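Long-range contact in segregation and condensation protein A (Thermococcus onnurineus, PDB 6IVH), which is the kleisin subunit of an archaeal Smc-based condensin, captured here as its N-terminal domain, and probably helps to organise and segregate chromosomes: residues Ile9-Ile14 with Ala54-Ala59. Sequence-based numbering, arbitrary orientation.
Sequences ITPVDI and ARAILA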
ATOM      1  N   ILE A   9       8.139  10.009   6.135  1.00 39.89           N
ATOM      2  CA  ILE A   9       7.984   8.954   5.139  1.00 37.91           C
ATOM      3  C   ILE A   9       6.523   8.907   4.712  1.00 39.11           C
ATOM      4  O   ILE A   9       5.624   8.725   5.540  1.00 41.04           O
ATOM      5  CB  ILE A   9       8.440   7.597   5.693  1.00 35.98           C
ATOM      6  CG1 ILE A   9       9.898   7.657   6.153  1.00 41.17           C
ATOM      7  CG2 ILE A   9       8.255   6.510   4.649  1.00 38.53           C
ATOM      8  CD1 ILE A   9      10.867   8.030   5.068  1.00 44.30           C
ATOM      9  N   THR A  10       6.285   9.070   3.425  1.00 36.49           N
ATOM     10  CA  THR A  10       4.943   9.088   2.873  1.00 39.50           C
ATOM     11  C   THR A  10       4.580   7.724   2.306  1.00 31.91           C
ATOM     12  O   THR A  10       5.456   6.888   2.065  1.00 29.75           O
ATOM     13  CB  THR A  10       4.844  10.153   1.775  1.00 43.22           C
ATOM     14  OG1 THR A  10       5.732   9.815   0.704  1.00 42.90           O
ATOM     15  CG2 THR A  10       5.213  11.523   2.331  1.00 36.28           C
ATOM     16  N   PRO A  11       3.287   7.454   2.096  1.00 31.60           N
ATOM     17  CA  PRO A  11       2.905   6.175   1.471  1.00 33.04           C
ATOM     18  C   PRO A  11       3.556   5.944   0.121  1.00 34.54           C
ATOM     19  O   PRO A  11       3.863   4.796  -0.224  1.00 34.87           O
ATOM     20  CB  PRO A  11       1.379   6.288   1.341  1.00 37.38           C
ATOM     21  CG  PRO A  11       0.977   7.266   2.384  1.00 36.23           C
ATOM     22  CD  PRO A  11       2.110   8.238   2.518  1.00 30.98           C
ATOM     23  N   VAL A  12       3.776   7.005  -0.659  1.00 31.29           N
ATOM     24  CA  VAL A  12       4.390   6.845  -1.972  1.00 34.21           C
ATOM     25  C   VAL A  12       5.842   6.410  -1.833  1.00 40.84           C
ATOM     26  O   VAL A  12       6.334   5.584  -2.614  1.00 36.55           O
ATOM     27  CB  VAL A  12       4.259   8.150  -2.778  1.00 38.99           C
ATOM     28  CG1 VAL A  12       4.845   7.978  -4.172  1.00 34.95           C
ATOM     29  CG2 VAL A  12       2.800   8.582  -2.850  1.00 39.17           C
ATOM     30  N   ASP A  13       6.547   6.951  -0.832  1.00 38.60           N
ATOM     31  CA  ASP A  13       7.940   6.578  -0.597  1.00 33.26           C
ATOM     32  C   ASP A  13       8.089   5.070  -0.439  1.00 37.80           C
ATOM     33  O   ASP A  13       8.979   4.455  -1.039  1.00 38.22           O
ATOM     34  CB  ASP A  13       8.474   7.296   0.642  1.00 36.28           C
ATOM     35  CG  ASP A  13       8.602   8.792   0.445  1.00 37.72           C
ATOM     36  OD1 ASP A  13       8.924   9.218  -0.683  1.00 39.72           O
ATOM     37  OD2 ASP A  13       8.382   9.540   1.420  1.00 42.44           O
ATOM     38  N   ILE A  14       7.223   4.456   0.367  1.00 36.86           N
ATOM     39  CA  ILE A  14       7.329   3.021   0.607  1.00 35.64           C
ATOM     40  C   ILE A  14       6.980   2.238  -0.653  1.00 39.17           C
ATOM     41  O   ILE A  14       7.646   1.251  -0.990  1.00 35.92           O
ATOM     42  CB  ILE A  14       6.442   2.616   1.799  1.00 36.84           C
ATOM     43  CG1 ILE A  14       6.879   3.367   3.061  1.00 31.42           C
ATOM     44  CG2 ILE A  14       6.488   1.112   2.012  1.00 39.14           C
ATOM     45  CD1 ILE A  14       6.009   3.103   4.272  1.00 30.97           C
ATOM     46  N   ALA A  54       1.377  10.156   9.075  1.00 45.64           N
ATOM     47  CA  ALA A  54       0.121   9.510   9.440  1.00 38.34           C
ATOM     48  C   ALA A  54      -0.523   8.827   8.243  1.00 36.56           C
ATOM     49  O   ALA A  54      -1.138   7.765   8.396  1.00 35.40           O
ATOM     50  CB  ALA A  54      -0.841  10.529  10.052  1.00 26.55           C
ATOM     51  N   ARG A  55      -0.390   9.413   7.049  1.00 32.50           N
ATOM     52  CA  ARG A  55      -0.968   8.796   5.859  1.00 40.34           C
ATOM     53  C   ARG A  55      -0.332   7.441   5.581  1.00 37.06           C
ATOM     54  O   ARG A  55      -1.020   6.494   5.181  1.00 43.93           O
ATOM     55  CB  ARG A  55      -0.815   9.727   4.655  1.00 41.84           C
ATOM     56  CG  ARG A  55      -1.339  11.133   4.905  1.00 48.69           C
ATOM     57  CD  ARG A  55      -1.145  12.047   3.703  1.00 62.47           C
ATOM     58  NE  ARG A  55      -2.197  11.888   2.702  1.00 61.51           N
ATOM     59  CZ  ARG A  55      -2.018  11.327   1.510  1.00 66.89           C
ATOM     60  NH1 ARG A  55      -0.823  10.871   1.162  1.00 71.77           N
ATOM     61  NH2 ARG A  55      -3.035  11.228   0.664  1.00 66.65           N
ATOM     62  N   ALA A  56       0.980   7.324   5.797  1.00 36.81           N
ATOM     63  CA  ALA A  56       1.641   6.033   5.639  1.00 35.44           C
ATOM     64  C   ALA A  56       1.151   5.021   6.667  1.00 34.23           C
ATOM     65  O   ALA A  56       1.113   3.818   6.381  1.00 29.25           O
ATOM     66  CB  ALA A  56       3.157   6.200   5.736  1.00 31.59           C
ATOM     67  N   ILE A  57       0.778   5.482   7.860  1.00 27.92           N
ATOM     68  CA  ILE A  57       0.188   4.585   8.848  1.00 30.54           C
ATOM     69  C   ILE A  57      -1.228   4.204   8.438  1.00 33.22           C
ATOM     70  O   ILE A  57      -1.615   3.032   8.505  1.00 35.95           O
ATOM     71  CB  ILE A  57       0.221   5.235  10.244  1.00 38.72           C
ATOM     72  CG1 ILE A  57       1.667   5.448  10.705  1.00 35.69           C
ATOM     73  CG2 ILE A  57      -0.547   4.394  11.245  1.00 33.51           C
ATOM     74  CD1 ILE A  57       1.786   6.197  12.017  1.00 40.20           C
ATOM     75  N   LEU A  58      -2.018   5.186   7.995  1.00 36.65           N
ATOM     76  CA  LEU A  58      -3.386   4.913   7.565  1.00 33.66           C
ATOM     77  C   LEU A  58      -3.424   4.046   6.312  1.00 37.86           C
ATOM     78  O   LEU A  58      -4.343   3.234   6.150  1.00 36.06           O
ATOM     79  CB  LEU A  58      -4.127   6.229   7.324  1.00 34.66           C
ATOM     80  CG  LEU A  58      -5.533   6.159   6.724  1.00 33.91           C
ATOM     81  CD1 LEU A  58      -6.466   5.364   7.621  1.00 42.94           C
ATOM     82  CD2 LEU A  58      -6.074   7.557   6.486  1.00 44.47           C
ATOM     83  N   ALA A  59      -2.440   4.199   5.421  1.00 37.17           N
ATOM     84  CA  ALA A  59      -2.416   3.401   4.200  1.00 36.56           C
ATOM     85  C   ALA A  59      -2.267   1.915   4.501  1.00 35.00           C
ATOM     86  O   ALA A  59      -2.744   1.075   3.729  1.00 35.49           O
ATOM     87  CB  ALA A  59      -1.287   3.876   3.285  1.00 35.34           C
TER
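Pro11, the first residue of helix 11-20, lays its ring against the backbone of helix 54-72 in the helical N-terminal domain of this kleisin. Pro11 CG lies 3.4 Å from Ala56 N and nearly as close to Arg55 C, Pro11 CD also lies over Ala56 N, and Pro11 CB meets Ala59 CB at 4.1 Å. Ala59 CB points at the ring, while Ala56 CB passes beside it and ends 3.5 Å from Ile9 O. The small size of both methyls lets the backbones approach, Pro11 CA and Ala56 CA being 4.4 Å apart. An alanine in place of Pro11 would probably leave a gap over the Arg55-Ala56 peptide, since the CG and CD contacts go. Arg55 borders the ring with CB, 3.8 Å from Pro11 CG; its NH2 forms a salt bridge with Glu119 of helix 107-120. No hydrogen bond joins the two segments, although Ser53 OG bonds to both Ile9 O and Ala56 N. Thr10 is the N-cap and forms a capping box with Asp13, whose N gives Thr10 OG1 a weak bond (3.4 Å). Asp13 OD2 takes two bonds from one face of its carboxylate: Thr10 N at 2.9 Å, nearly straight at 171°, and Thr10 OG1 from above the plane at 2.8 Å.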